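Local coordinates for putative aldo/keto reductase (Salmonella enterica subsp. enterica serovar Typhimurium, PDB 4R9O), which probably works as an NADP-dependent oxidoreductase of the aldo/keto reductase family, built on a TIM barrel, at residues M22-L27 with V52-I57; A65-A70 with K118-D123; L81-K86 with Y124-L129; Y102-R107 with R132-M137. One frame throughout, in Å; residues are numbered along the deposited sequence.

Contact 1. Residues M22-L27 with V52-I57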
loop_
_atom_site.group_PDB
_atom_site.type_symbol
_atom_site.label_atom_id
_atom_site.label_comp_id
_atom_site.label_asym_id
_atom_site.label_seq_id
_atom_site.Cartn_x
_atom_site.Cartn_y
_atom_site.Cartn_z
ATOM N N MET C 22 1.943 -24.751 26.445
ATOM C CA MET C 22 3.195 -25.284 25.898
ATOM C C MET C 22 2.997 -25.725 24.450
ATOM O O MET C 22 2.222 -26.641 24.176
ATOM C CB MET C 22 3.717 -26.455 26.737
ATOM C CG MET C 22 5.107 -26.922 26.317
ATOM S SD MET C 22 6.367 -25.654 26.599
ATOM C CE MET C 22 7.313 -25.760 25.084
ATOM N N GLY C 23 3.698 -25.072 23.527
ATOM C CA GLY C 23 3.604 -25.393 22.106
ATOM C C GLY C 23 4.696 -26.365 21.659
ATOM O O GLY C 23 5.862 -26.221 22.027
ATOM N N TYR C 24 4.321 -27.353 20.853
ATOM C CA TYR C 24 5.251 -28.408 20.482
ATOM C C TYR C 24 5.608 -28.434 18.991
ATOM O O TYR C 24 6.065 -29.456 18.478
ATOM C CB TYR C 24 4.682 -29.765 20.918
ATOM C CG TYR C 24 4.899 -30.032 22.394
ATOM C CD1 TYR C 24 6.120 -30.523 22.854
ATOM C CD2 TYR C 24 3.901 -29.776 23.331
ATOM C CE1 TYR C 24 6.340 -30.757 24.202
ATOM C CE2 TYR C 24 4.114 -30.011 24.693
ATOM C CZ TYR C 24 5.333 -30.503 25.121
ATOM O OH TYR C 24 5.560 -30.752 26.461
ATOM N N TRP C 25 5.452 -27.303 18.305
ATOM C CA TRP C 25 5.742 -27.282 16.877
ATOM C C TRP C 25 7.229 -27.469 16.577
ATOM O O TRP C 25 7.573 -27.929 15.492
ATOM C CB TRP C 25 5.209 -25.988 16.235
ATOM C CG TRP C 25 6.098 -24.775 16.297
ATOM C CD1 TRP C 25 6.950 -24.329 15.320
ATOM C CD2 TRP C 25 6.199 -23.838 17.374
ATOM N NE1 TRP C 25 7.583 -23.178 15.731
ATOM C CE2 TRP C 25 7.137 -22.854 16.986
ATOM C CE3 TRP C 25 5.589 -23.731 18.626
ATOM C CZ2 TRP C 25 7.482 -21.780 17.810
ATOM C CZ3 TRP C 25 5.928 -22.659 19.441
ATOM C CH2 TRP C 25 6.867 -21.697 19.029
ATOM N N ARG C 26 8.096 -27.157 17.542
ATOM C CA ARG C 26 9.553 -27.281 17.380
ATOM C C ARG C 26 10.124 -28.556 18.006
ATOM O O ARG C 26 11.341 -28.700 18.104
ATOM C CB ARG C 26 10.273 -26.077 18.004
ATOM C CG ARG C 26 9.952 -24.739 17.365
ATOM C CD ARG C 26 10.984 -24.361 16.310
ATOM N NE ARG C 26 12.239 -23.908 16.910
ATOM C CZ ARG C 26 13.445 -24.147 16.404
ATOM N NH1 ARG C 26 14.527 -23.694 17.023
ATOM N NH2 ARG C 26 13.574 -24.834 15.281
ATOM N N LEU C 27 9.249 -29.458 18.443
ATOM C CA LEU C 27 9.658 -30.644 19.195
ATOM C C LEU C 27 10.795 -31.433 18.550
ATOM O O LEU C 27 11.741 -31.815 19.238
ATOM C CB LEU C 27 8.461 -31.570 19.412
ATOM C CG LEU C 27 8.733 -32.880 20.171
ATOM C CD1 LEU C 27 9.551 -32.653 21.445
ATOM C CD2 LEU C 27 7.416 -33.555 20.512
ATOM N N VAL C 52 -1.513 -28.135 25.990
ATOM C CA VAL C 52 -0.428 -28.316 25.030
ATOM C C VAL C 52 -0.953 -28.200 23.597
ATOM O O VAL C 52 -2.072 -28.620 23.276
ATOM C CB VAL C 52 0.295 -29.673 25.215
ATOM C CG1 VAL C 52 0.918 -29.776 26.628
ATOM C CG2 VAL C 52 -0.653 -30.825 24.975
ATOM N N ASP C 53 -0.136 -27.615 22.738
ATOM C CA ASP C 53 -0.585 -27.266 21.402
ATOM C C ASP C 53 0.191 -28.037 20.336
ATOM O O ASP C 53 1.420 -27.979 20.285
ATOM C CB ASP C 53 -0.452 -25.754 21.189
ATOM C CG ASP C 53 -0.945 -25.318 19.826
ATOM O OD1 ASP C 53 -2.174 -25.154 19.664
ATOM O OD2 ASP C 53 -0.100 -25.156 18.922
ATOM N N HIS C 54 -0.550 -28.758 19.497
ATOM C CA HIS C 54 0.003 -29.595 18.425
ATOM C C HIS C 54 -0.635 -29.275 17.073
ATOM O O HIS C 54 -1.575 -28.487 17.005
ATOM C CB HIS C 54 -0.209 -31.082 18.739
ATOM C CG HIS C 54 0.717 -31.613 19.796
ATOM N ND1 HIS C 54 1.970 -32.097 19.502
ATOM C CD2 HIS C 54 0.568 -31.721 21.135
ATOM C CE1 HIS C 54 2.562 -32.483 20.624
ATOM N NE2 HIS C 54 1.730 -32.266 21.629
ATOM N N ALA C 55 -0.144 -29.916 16.011
ATOM C CA ALA C 55 -0.811 -29.877 14.702
ATOM C C ALA C 55 -0.379 -31.086 13.895
ATOM O O ALA C 55 0.717 -31.599 14.094
ATOM C CB ALA C 55 -0.494 -28.587 13.940
ATOM N N ASP C 56 -1.222 -31.541 12.982
ATOM C CA ASP C 56 -0.852 -32.710 12.189
ATOM C C ASP C 56 0.460 -32.470 11.416
ATOM O O ASP C 56 1.321 -33.347 11.370
ATOM C CB ASP C 56 -1.994 -33.114 11.243
ATOM C CG ASP C 56 -2.392 -32.008 10.262
ATOM O OD1 ASP C 56 -2.107 -30.814 10.519
ATOM O OD2 ASP C 56 -3.012 -32.357 9.234
ATOM N N ILE C 57 0.639 -31.274 10.861
ATOM C CA ILE C 57 1.789 -31.017 9.991
ATOM C C ILE C 57 3.141 -30.786 10.699
ATOM O O ILE C 57 4.195 -30.914 10.065
ATOM C CB ILE C 57 1.538 -29.789 9.093
ATOM C CG1 ILE C 57 1.402 -28.529 9.947
ATOM C CG2 ILE C 57 0.308 -29.992 8.211
ATOM C CD1 ILE C 57 1.825 -27.268 9.216
#
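M22 and G23 run parallel to V52 and D53 as adjacent strands of the TIM barrel, the D53 amide bonding to M22 O at 2.9 Å and the Y24 amide to D53 O at 3.0 Å, both fairly straight. Beyond G23, strand 16-23 gives way to a type I turn from Y24 to L27, and the side chain of Y24 points back toward the neighbouring strand. Its CG stands anti to the carbonyl carbon (chi1 -80°), which brings CE2 to V52 CG1 at 3.7 Å, the methyl lying at the ring edge and in its plane. The imidazole of H54 lies almost parallel to the phenol ring, planes 3° apart, but the two are slid past each other with centroids 5.2 Å apart, so overlap is slight. H44, on helix 34-46, takes up Y24 OH by a hydrogen bond. On the other side of the sheet from V52, D53 pairs with K86 and accepts from Q183; its side chain lies near Y58, the probable proton donor, consistent with a place in the catalytic centre. The closest approach of H54 to the tyrosine is made by its CE1, 3.5 Å from Y24 CB.

Contact 2. Residues A65-A70 with K118-D123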
loop_
_atom_site.group_PDB
_atom_site.type_symbol
_atom_site.label_atom_id
_atom_site.label_comp_id
_atom_site.label_asym_id
_atom_site.label_seq_id
_atom_site.Cartn_x
_atom_site.Cartn_y
_atom_site.Cartn_z
ATOM N N ALA C 65 3.329 -37.843 16.799
ATOM C CA ALA C 65 3.725 -39.209 17.110
ATOM C C ALA C 65 4.838 -39.252 18.146
ATOM O O ALA C 65 4.895 -40.170 18.963
ATOM C CB ALA C 65 4.161 -39.938 15.840
ATOM N N ALA C 66 5.746 -38.286 18.088
ATOM C CA ALA C 66 6.822 -38.212 19.077
ATOM C C ALA C 66 6.231 -37.944 20.462
ATOM O O ALA C 66 6.694 -38.486 21.472
ATOM C CB ALA C 66 7.825 -37.139 18.706
ATOM N N PHE C 67 5.186 -37.130 20.499
ATOM C CA PHE C 67 4.511 -36.829 21.752
ATOM C C PHE C 67 3.791 -38.056 22.302
ATOM O O PHE C 67 3.846 -38.331 23.499
ATOM C CB PHE C 67 3.516 -35.682 21.566
ATOM C CG PHE C 67 3.116 -35.024 22.851
ATOM C CD1 PHE C 67 3.881 -33.994 23.382
ATOM C CD2 PHE C 67 1.986 -35.444 23.540
ATOM C CE1 PHE C 67 3.519 -33.384 24.576
ATOM C CE2 PHE C 67 1.622 -34.837 24.741
ATOM C CZ PHE C 67 2.386 -33.802 25.253
ATOM N N GLY C 68 3.123 -38.798 21.427
ATOM C CA GLY C 68 2.418 -40.002 21.835
ATOM C C GLY C 68 3.320 -41.097 22.380
ATOM O O GLY C 68 2.878 -41.950 23.147
ATOM N N GLU C 69 4.587 -41.091 21.981
ATOM C CA GLU C 69 5.550 -42.039 22.534
ATOM C C GLU C 69 5.823 -41.752 24.001
ATOM O O GLU C 69 6.019 -42.672 24.793
ATOM C CB GLU C 69 6.858 -42.003 21.750
ATOM C CG GLU C 69 6.758 -42.542 20.342
ATOM C CD GLU C 69 8.059 -42.387 19.575
ATOM O OE1 GLU C 69 8.959 -41.662 20.061
ATOM O OE2 GLU C 69 8.192 -43.004 18.495
ATOM N N ALA C 70 5.845 -40.471 24.362
ATOM C CA ALA C 70 6.014 -40.076 25.757
ATOM C C ALA C 70 4.779 -40.445 26.566
ATOM O O ALA C 70 4.887 -40.962 27.680
ATOM C CB ALA C 70 6.297 -38.585 25.870
ATOM N N LYS C 118 -4.409 -41.646 17.033
ATOM C CA LYS C 118 -3.457 -42.743 16.966
ATOM C C LYS C 118 -2.034 -42.269 17.265
ATOM O O LYS C 118 -1.299 -42.924 18.012
ATOM C CB LYS C 118 -3.514 -43.416 15.595
ATOM C CG LYS C 118 -4.840 -44.087 15.287
ATOM C CD LYS C 118 -4.844 -44.658 13.877
ATOM C CE LYS C 118 -6.164 -45.346 13.542
ATOM N NZ LYS C 118 -6.166 -45.904 12.156
ATOM N N ASN C 119 -1.647 -41.136 16.683
ATOM C CA ASN C 119 -0.323 -40.562 16.918
ATOM C C ASN C 119 -0.067 -40.231 18.377
ATOM O O ASN C 119 0.961 -40.616 18.942
ATOM C CB ASN C 119 -0.125 -39.299 16.084
ATOM C CG ASN C 119 -0.004 -39.600 14.616
ATOM O OD1 ASN C 119 0.343 -40.712 14.236
ATOM N ND2 ASN C 119 -0.287 -38.616 13.782
ATOM N N LEU C 120 -1.013 -39.519 18.980
ATOM C CA LEU C 120 -0.881 -39.058 20.358
ATOM C C LEU C 120 -1.139 -40.178 21.369
ATOM O O LEU C 120 -0.995 -39.972 22.572
ATOM C CB LEU C 120 -1.836 -37.888 20.615
ATOM C CG LEU C 120 -1.560 -36.616 19.798
ATOM C CD1 LEU C 120 -2.746 -35.646 19.814
ATOM C CD2 LEU C 120 -0.294 -35.922 20.300
ATOM N N ALA C 121 -1.524 -41.348 20.867
ATOM C CA ALA C 121 -1.849 -42.516 21.688
ATOM C C ALA C 121 -2.895 -42.197 22.756
ATOM O O ALA C 121 -2.696 -42.480 23.942
ATOM C CB ALA C 121 -0.579 -43.089 22.337
ATOM N N THR C 122 -4.012 -41.618 22.323
ATOM C CA THR C 122 -5.105 -41.269 23.226
ATOM C C THR C 122 -6.449 -41.418 22.505
ATOM O O THR C 122 -6.497 -41.416 21.274
ATOM C CB THR C 122 -4.960 -39.831 23.763
ATOM O OG1 THR C 122 -5.954 -39.595 24.766
ATOM C CG2 THR C 122 -5.129 -38.813 22.634
ATOM N N ASP C 123 -7.537 -41.556 23.259
ATOM C CA ASP C 123 -8.831 -41.798 22.628
ATOM C C ASP C 123 -9.696 -40.554 22.504
ATOM O O ASP C 123 -10.807 -40.640 21.993
ATOM C CB ASP C 123 -9.613 -42.875 23.380
ATOM C CG ASP C 123 -9.816 -42.544 24.841
ATOM O OD1 ASP C 123 -10.460 -43.359 25.538
ATOM O OD2 ASP C 123 -9.327 -41.490 25.302
HETATM O O HOH W 1 3.116 -42.384 18.773
#
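G68 and L120 meet where helix 63-73 passes the C-terminal end of helix 106-119, two of the outer helices of the TIM barrel. The second helix stops in a Schellman motif, with A121 as the residue of positive phi, and this terminus packs against G68. Having no side chain, G68 lets the other backbone come in close: its CA lies 3.3 Å from N119 O in a nearly straight CA-H...O contact and 3.5 Å from L120 O in a more bent one. The turn also directs the methyl of A121 toward the first helix, where CB rests 3.7 Å from G68 O. L120 behaves otherwise: its CB starts away from helix 63-73, but CG is anti to the carbonyl carbon (chi1 -64°) and the branch returns, so that CD2 touches both CB and CD2 of F67. F67 in turn has CG anti to its backbone N (chi1 -161°), and its ring, which L120 approaches obliquely, continues inward to edge-to-face contacts with Y24 and H54. At the more open border N119 sets its CB 3.8 Å from A65 N, while its ND2 bonds to E64, just ahead of the first segment. A single water joins the helices by donating to A65 O and to N119 O, 2.8 Å from each.

Contact 3. Residues L81-K86 with Y124-L129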
loop_
_atom_site.group_PDB
_atom_site.type_symbol
_atom_site.label_atom_id
_atom_site.label_comp_id
_atom_site.label_asym_id
_atom_site.label_seq_id
_atom_site.Cartn_x
_atom_site.Cartn_y
_atom_site.Cartn_z
ATOM N N LEU C 81 -3.531 -33.435 31.084
ATOM C CA LEU C 81 -3.300 -32.481 30.006
ATOM C C LEU C 81 -4.582 -32.110 29.269
ATOM O O LEU C 81 -5.526 -32.898 29.197
ATOM C CB LEU C 81 -2.304 -33.046 28.993
ATOM C CG LEU C 81 -0.921 -33.508 29.468
ATOM C CD1 LEU C 81 -0.335 -34.539 28.500
ATOM C CD2 LEU C 81 -0.003 -32.308 29.596
ATOM N N GLN C 82 -4.609 -30.901 28.720
ATOM C CA GLN C 82 -5.588 -30.561 27.696
ATOM C C GLN C 82 -4.826 -30.511 26.380
ATOM O O GLN C 82 -3.921 -29.693 26.205
ATOM C CB GLN C 82 -6.292 -29.231 27.978
ATOM C CG GLN C 82 -7.065 -29.194 29.282
ATOM C CD GLN C 82 -6.147 -28.934 30.453
ATOM O OE1 GLN C 82 -6.259 -29.571 31.507
ATOM N NE2 GLN C 82 -5.214 -28.007 30.267
ATOM N N ILE C 83 -5.166 -31.409 25.469
ATOM C CA ILE C 83 -4.458 -31.490 24.209
ATOM C C ILE C 83 -5.217 -30.813 23.084
ATOM O O ILE C 83 -6.380 -31.119 22.817
ATOM C CB ILE C 83 -4.179 -32.931 23.802
ATOM C CG1 ILE C 83 -3.419 -33.640 24.926
ATOM C CG2 ILE C 83 -3.389 -32.941 22.490
ATOM C CD1 ILE C 83 -3.138 -35.097 24.648
ATOM N N VAL C 84 -4.533 -29.883 22.437
ATOM C CA VAL C 84 -5.094 -29.138 21.324
ATOM C C VAL C 84 -4.316 -29.526 20.085
ATOM O O VAL C 84 -3.084 -29.512 20.098
ATOM C CB VAL C 84 -4.997 -27.610 21.530
ATOM C CG1 VAL C 84 -5.606 -26.867 20.319
ATOM C CG2 VAL C 84 -5.673 -27.169 22.832
ATOM N N THR C 85 -5.018 -29.881 19.016
ATOM C CA THR C 85 -4.327 -30.101 17.757
ATOM C C THR C 85 -5.111 -29.502 16.589
ATOM O O THR C 85 -6.181 -28.912 16.784
ATOM C CB THR C 85 -4.049 -31.599 17.513
ATOM O OG1 THR C 85 -3.156 -31.732 16.398
ATOM C CG2 THR C 85 -5.338 -32.370 17.256
ATOM N N LYS C 86 -4.553 -29.609 15.386
ATOM C CA LYS C 86 -5.095 -28.904 14.229
ATOM C C LYS C 86 -4.990 -29.716 12.957
ATOM O O LYS C 86 -4.179 -30.633 12.869
ATOM C CB LYS C 86 -4.375 -27.568 13.998
ATOM C CG LYS C 86 -3.937 -26.810 15.221
ATOM C CD LYS C 86 -3.286 -25.497 14.796
ATOM C CE LYS C 86 -2.613 -24.791 15.957
ATOM N NZ LYS C 86 -1.444 -25.556 16.483
ATOM N N TYR C 124 -9.203 -39.405 22.969
ATOM C CA TYR C 124 -9.928 -38.151 22.750
ATOM C C TYR C 124 -8.989 -36.954 22.679
ATOM O O TYR C 124 -7.901 -36.965 23.265
ATOM C CB TYR C 124 -10.979 -37.925 23.845
ATOM C CG TYR C 124 -10.405 -37.445 25.164
ATOM C CD1 TYR C 124 -10.383 -36.092 25.487
ATOM C CD2 TYR C 124 -9.877 -38.347 26.081
ATOM C CE1 TYR C 124 -9.848 -35.655 26.692
ATOM C CE2 TYR C 124 -9.345 -37.921 27.279
ATOM C CZ TYR C 124 -9.333 -36.576 27.582
ATOM O OH TYR C 124 -8.799 -36.159 28.781
ATOM N N LEU C 125 -9.426 -35.932 21.944
ATOM C CA LEU C 125 -8.752 -34.641 21.888
ATOM C C LEU C 125 -9.606 -33.640 22.635
ATOM O O LEU C 125 -10.833 -33.689 22.544
ATOM C CB LEU C 125 -8.541 -34.164 20.443
ATOM C CG LEU C 125 -7.939 -35.125 19.411
ATOM C CD1 LEU C 125 -8.096 -34.551 18.002
ATOM C CD2 LEU C 125 -6.475 -35.438 19.699
ATOM N N ASP C 126 -8.966 -32.734 23.364
ATOM C CA ASP C 126 -9.691 -31.700 24.091
ATOM C C ASP C 126 -10.197 -30.634 23.141
ATOM O O ASP C 126 -11.305 -30.139 23.298
ATOM C CB ASP C 126 -8.816 -31.077 25.172
ATOM C CG ASP C 126 -8.445 -32.081 26.259
ATOM O OD1 ASP C 126 -9.188 -32.182 27.255
ATOM O OD2 ASP C 126 -7.417 -32.772 26.105
ATOM N N MET C 127 -9.386 -30.288 22.151
ATOM C CA MET C 127 -9.812 -29.339 21.136
ATOM C C MET C 127 -9.154 -29.585 19.775
ATOM O O MET C 127 -7.974 -29.912 19.685
ATOM C CB MET C 127 -9.541 -27.896 21.610
ATOM C CG MET C 127 -9.996 -26.820 20.619
ATOM S SD MET C 127 -10.203 -25.181 21.371
ATOM C CE MET C 127 -8.510 -24.740 21.759
ATOM N N LEU C 128 -9.944 -29.435 18.716
ATOM C CA LEU C 128 -9.440 -29.526 17.351
ATOM C C LEU C 128 -9.660 -28.194 16.631
ATOM O O LEU C 128 -10.757 -27.626 16.685
ATOM C CB LEU C 128 -10.127 -30.666 16.597
ATOM C CG LEU C 128 -9.715 -30.891 15.136
ATOM C CD1 LEU C 128 -8.271 -31.398 15.007
ATOM C CD2 LEU C 128 -10.670 -31.840 14.451
ATOM N N LEU C 129 -8.615 -27.701 15.970
ATOM C CA LEU C 129 -8.684 -26.428 15.255
ATOM C C LEU C 129 -8.565 -26.598 13.735
ATOM O O LEU C 129 -7.863 -27.479 13.257
ATOM C CB LEU C 129 -7.574 -25.486 15.731
ATOM C CG LEU C 129 -7.345 -25.215 17.219
ATOM C CD1 LEU C 129 -6.209 -24.198 17.381
ATOM C CD2 LEU C 129 -8.622 -24.733 17.904
HETATM O O HOH W 2 -8.406 -33.570 29.188
#
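D126 reaches across to the start of strand 82-90, where its CB, CG and OD2 come close to Q82 and I83. CB lies 3.4 Å from I83 O; CG, anti to the carbonyl carbon (chi1 -65°), lies 3.4 Å from I83 N and close to Q82 CA. At the tip, OD2 accepts the I83 amide at 2.7 Å in a nearly straight bond that arrives from above the carboxylate plane, and it also pairs with R78. OD1 accepts from a water, which donates to L81 O as well and accepts from Y124 OH. The carboxylate thus stands in for a backbone acceptor just where the chain turns its corner at D126. Beyond it the backbones take over in parallel register: M127 N bonds to I83 O, T85 N to M127 O, and L129 N to T85 O at 2.8 Å. On one face V84 lies alongside M127 and K86 alongside L129; on the other, T85 lies alongside L128, and its CG2 also meets L125 CD1, from before the corner, at 3.6 Å. K86 NZ bonds to H54 O and Y58 OH. Neighbouring parallel strands joined through helix 106-119 are typical of the TIM barrel, here with a lysine beside the probable proton donor, as in aldo/keto reductases.

Contact 4. Residues Y102-R107 with R132-M137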
loop_
_atom_site.group_PDB
_atom_site.type_symbol
_atom_site.label_atom_id
_atom_site.label_comp_id
_atom_site.label_asym_id
_atom_site.label_seq_id
_atom_site.Cartn_x
_atom_site.Cartn_y
_atom_site.Cartn_z
ATOM N N TYR C 102 -4.350 -26.233 1.060
ATOM C CA TYR C 102 -5.287 -26.445 2.154
ATOM C C TYR C 102 -6.256 -27.553 1.816
ATOM O O TYR C 102 -6.634 -27.720 0.657
ATOM C CB TYR C 102 -6.071 -25.167 2.453
ATOM C CG TYR C 102 -5.231 -23.983 2.840
ATOM C CD1 TYR C 102 -4.242 -24.091 3.814
ATOM C CD2 TYR C 102 -5.429 -22.754 2.236
ATOM C CE1 TYR C 102 -3.481 -22.991 4.166
ATOM C CE2 TYR C 102 -4.678 -21.658 2.582
ATOM C CZ TYR C 102 -3.710 -21.776 3.543
ATOM O OH TYR C 102 -2.962 -20.668 3.865
ATOM N N ILE C 103 -6.642 -28.324 2.829
ATOM C CA ILE C 103 -7.664 -29.346 2.670
ATOM C C ILE C 103 -8.599 -29.259 3.864
ATOM O O ILE C 103 -8.196 -29.549 4.993
ATOM C CB ILE C 103 -7.070 -30.786 2.578
ATOM C CG1 ILE C 103 -5.982 -30.893 1.498
ATOM C CG2 ILE C 103 -8.181 -31.808 2.311
ATOM C CD1 ILE C 103 -5.253 -32.266 1.496
ATOM N N THR C 104 -9.838 -28.839 3.625
ATOM C CA THR C 104 -10.799 -28.718 4.708
ATOM C C THR C 104 -12.096 -29.469 4.430
ATOM O O THR C 104 -13.140 -29.145 4.993
ATOM C CB THR C 104 -11.122 -27.235 5.018
ATOM O OG1 THR C 104 -11.522 -26.553 3.816
ATOM C CG2 THR C 104 -9.905 -26.542 5.616
ATOM N N ASP C 105 -12.027 -30.474 3.566
ATOM C CA ASP C 105 -13.171 -31.332 3.303
ATOM C C ASP C 105 -13.519 -32.178 4.533
ATOM O O ASP C 105 -12.672 -32.422 5.398
ATOM C CB ASP C 105 -12.888 -32.228 2.090
ATOM C CG ASP C 105 -12.502 -31.423 0.846
ATOM O OD1 ASP C 105 -13.209 -30.440 0.523
ATOM O OD2 ASP C 105 -11.480 -31.754 0.202
ATOM N N ARG C 106 -14.772 -32.617 4.598
ATOM C CA ARG C 106 -15.294 -33.389 5.720
ATOM C C ARG C 106 -14.484 -34.658 6.049
ATOM O O ARG C 106 -14.160 -34.911 7.212
ATOM C CB ARG C 106 -16.744 -33.781 5.433
ATOM C CG ARG C 106 -17.473 -34.446 6.598
ATOM C CD ARG C 106 -18.599 -35.349 6.098
ATOM N NE ARG C 106 -18.067 -36.610 5.587
ATOM C CZ ARG C 106 -18.091 -37.765 6.253
ATOM N NH1 ARG C 106 -18.647 -37.837 7.459
ATOM N NH2 ARG C 106 -17.571 -38.855 5.703
ATOM N N ARG C 107 -14.163 -35.462 5.039
ATOM C CA ARG C 107 -13.531 -36.741 5.327
ATOM C C ARG C 107 -12.064 -36.547 5.753
ATOM O O ARG C 107 -11.570 -37.253 6.639
ATOM C CB ARG C 107 -13.644 -37.699 4.131
ATOM C CG ARG C 107 -12.951 -39.036 4.389
ATOM C CD ARG C 107 -13.160 -40.097 3.302
ATOM N NE ARG C 107 -11.956 -40.920 3.142
ATOM C CZ ARG C 107 -11.922 -42.245 3.249
ATOM N NH1 ARG C 107 -10.773 -42.898 3.094
ATOM N NH2 ARG C 107 -13.030 -42.919 3.529
ATOM N N ARG C 132 -5.864 -23.016 9.273
ATOM C CA ARG C 132 -5.827 -21.786 8.500
ATOM C C ARG C 132 -7.121 -21.626 7.693
ATOM O O ARG C 132 -7.752 -22.624 7.330
ATOM C CB ARG C 132 -4.588 -21.768 7.590
ATOM C CG ARG C 132 -3.770 -20.473 7.771
ATOM C CD ARG C 132 -2.268 -20.592 7.538
ATOM N NE ARG C 132 -1.524 -20.301 8.766
ATOM C CZ ARG C 132 -0.435 -20.955 9.174
ATOM N NH1 ARG C 132 0.086 -21.922 8.431
ATOM N NH2 ARG C 132 0.156 -20.623 10.314
ATOM N N PRO C 133 -7.528 -20.370 7.435
ATOM C CA PRO C 133 -8.706 -20.163 6.590
ATOM C C PRO C 133 -8.416 -20.575 5.149
ATOM O O PRO C 133 -7.414 -20.181 4.558
ATOM C CB PRO C 133 -8.969 -18.664 6.704
ATOM C CG PRO C 133 -7.667 -18.066 7.069
ATOM C CD PRO C 133 -6.978 -19.098 7.934
ATOM N N ASP C 134 -9.307 -21.391 4.613
ATOM C CA ASP C 134 -9.171 -21.976 3.296
ATOM C C ASP C 134 -10.212 -21.339 2.371
ATOM O O ASP C 134 -11.399 -21.407 2.655
ATOM C CB ASP C 134 -9.351 -23.489 3.434
ATOM C CG ASP C 134 -9.471 -24.215 2.111
ATOM O OD1 ASP C 134 -8.988 -23.718 1.073
ATOM O OD2 ASP C 134 -10.029 -25.331 2.139
ATOM N N PRO C 135 -9.774 -20.688 1.281
ATOM C CA PRO C 135 -10.749 -20.088 0.359
ATOM C C PRO C 135 -11.767 -21.118 -0.137
ATOM O O PRO C 135 -12.880 -20.740 -0.499
ATOM C CB PRO C 135 -9.880 -19.587 -0.798
ATOM C CG PRO C 135 -8.652 -20.444 -0.727
ATOM C CD PRO C 135 -8.409 -20.612 0.739
ATOM N N LEU C 136 -11.391 -22.399 -0.130
ATOM C CA LEU C 136 -12.304 -23.469 -0.514
ATOM C C LEU C 136 -13.116 -24.017 0.671
ATOM O O LEU C 136 -13.846 -25.003 0.526
ATOM C CB LEU C 136 -11.531 -24.618 -1.178
ATOM C CG LEU C 136 -11.015 -24.315 -2.595
ATOM C CD1 LEU C 136 -10.409 -25.556 -3.227
ATOM C CD2 LEU C 136 -12.133 -23.726 -3.473
ATOM N N MET C 137 -12.997 -23.391 1.838
ATOM C CA MET C 137 -13.733 -23.869 3.001
ATOM C C MET C 137 -15.249 -23.804 2.821
ATOM O O MET C 137 -15.832 -22.734 2.618
ATOM C CB MET C 137 -13.363 -23.084 4.267
ATOM C CG MET C 137 -14.120 -23.610 5.477
ATOM S SD MET C 137 -13.844 -22.764 7.041
ATOM C CE MET C 137 -14.880 -21.310 6.871
#
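T104 OG1 donates to D134 OD2 at 2.6 Å, a short bond that joins the approach to helix 106-119 with the loop following strand 125-130. It uses the anti lone pair of the carboxylate oxygen, the one away from OD1. The hydroxyl gets there because OG1 sits between the backbone N and the carbonyl carbon (chi1 53°), while CG2 packs 3.8 Å from D134 CB. Next to this pair Y102 lies along the loop and supplies the broadest surface. Its CB is 3.5 Å from D134 OD1, which also lies near the ring plane at the edge, and its CD2 meets P135 CD at 4.0 Å, the two side chains crossing at about a right angle. Farther out, CE1 lies 3.8 Å from R132 CB and the hydroxyl oxygen OH 3.7 Å from R132 CD.

The aspartate is itself held by its own loop. OD1 accepts the L136 amide at 3.0 Å, the donor standing well above the carboxylate plane, and M137 N bonds to D134 O to close a type I turn. One oxygen therefore serves the turn and the other the threonine. OD2 has a second partner, R285 of a third subunit, which also forms a salt bridge with D105; the contact thus belongs to a subunit interface as well. Toward the barrel, R132 packs on N162, a probable NADP(+)-binding residue. D134 with L136 forms an Asx turn, inside a loop that follows a strand of the TIM barrel and borders the probable cofactor site.

Contacts 1 and 3 are consecutive steps round the same barrel sheet, since strands 51-53 and 82-90 are neighbours: H54 N lies 2.7 Å from V84 O, and D53 OD2 pairs with K86 NZ at 2.8 Å, next to the probable proton donor Y58. Contact 2 lies outside this pair and touches both. F67 CD1 is 3.3 Å from H54 NE2, and L120 CD1 is 3.7 Å from L125 CD2, so helix packing continues into the barrel wall. Contact 4 is remote from contact 2, its centre about 25 Å away, although both use helix 106-119, at its two ends. Its segment 132-137 comes just after 124-129 of contact 3, and its R132 side chain lies about 4 Å from that of W212, a probable NADP(+)-binding residue.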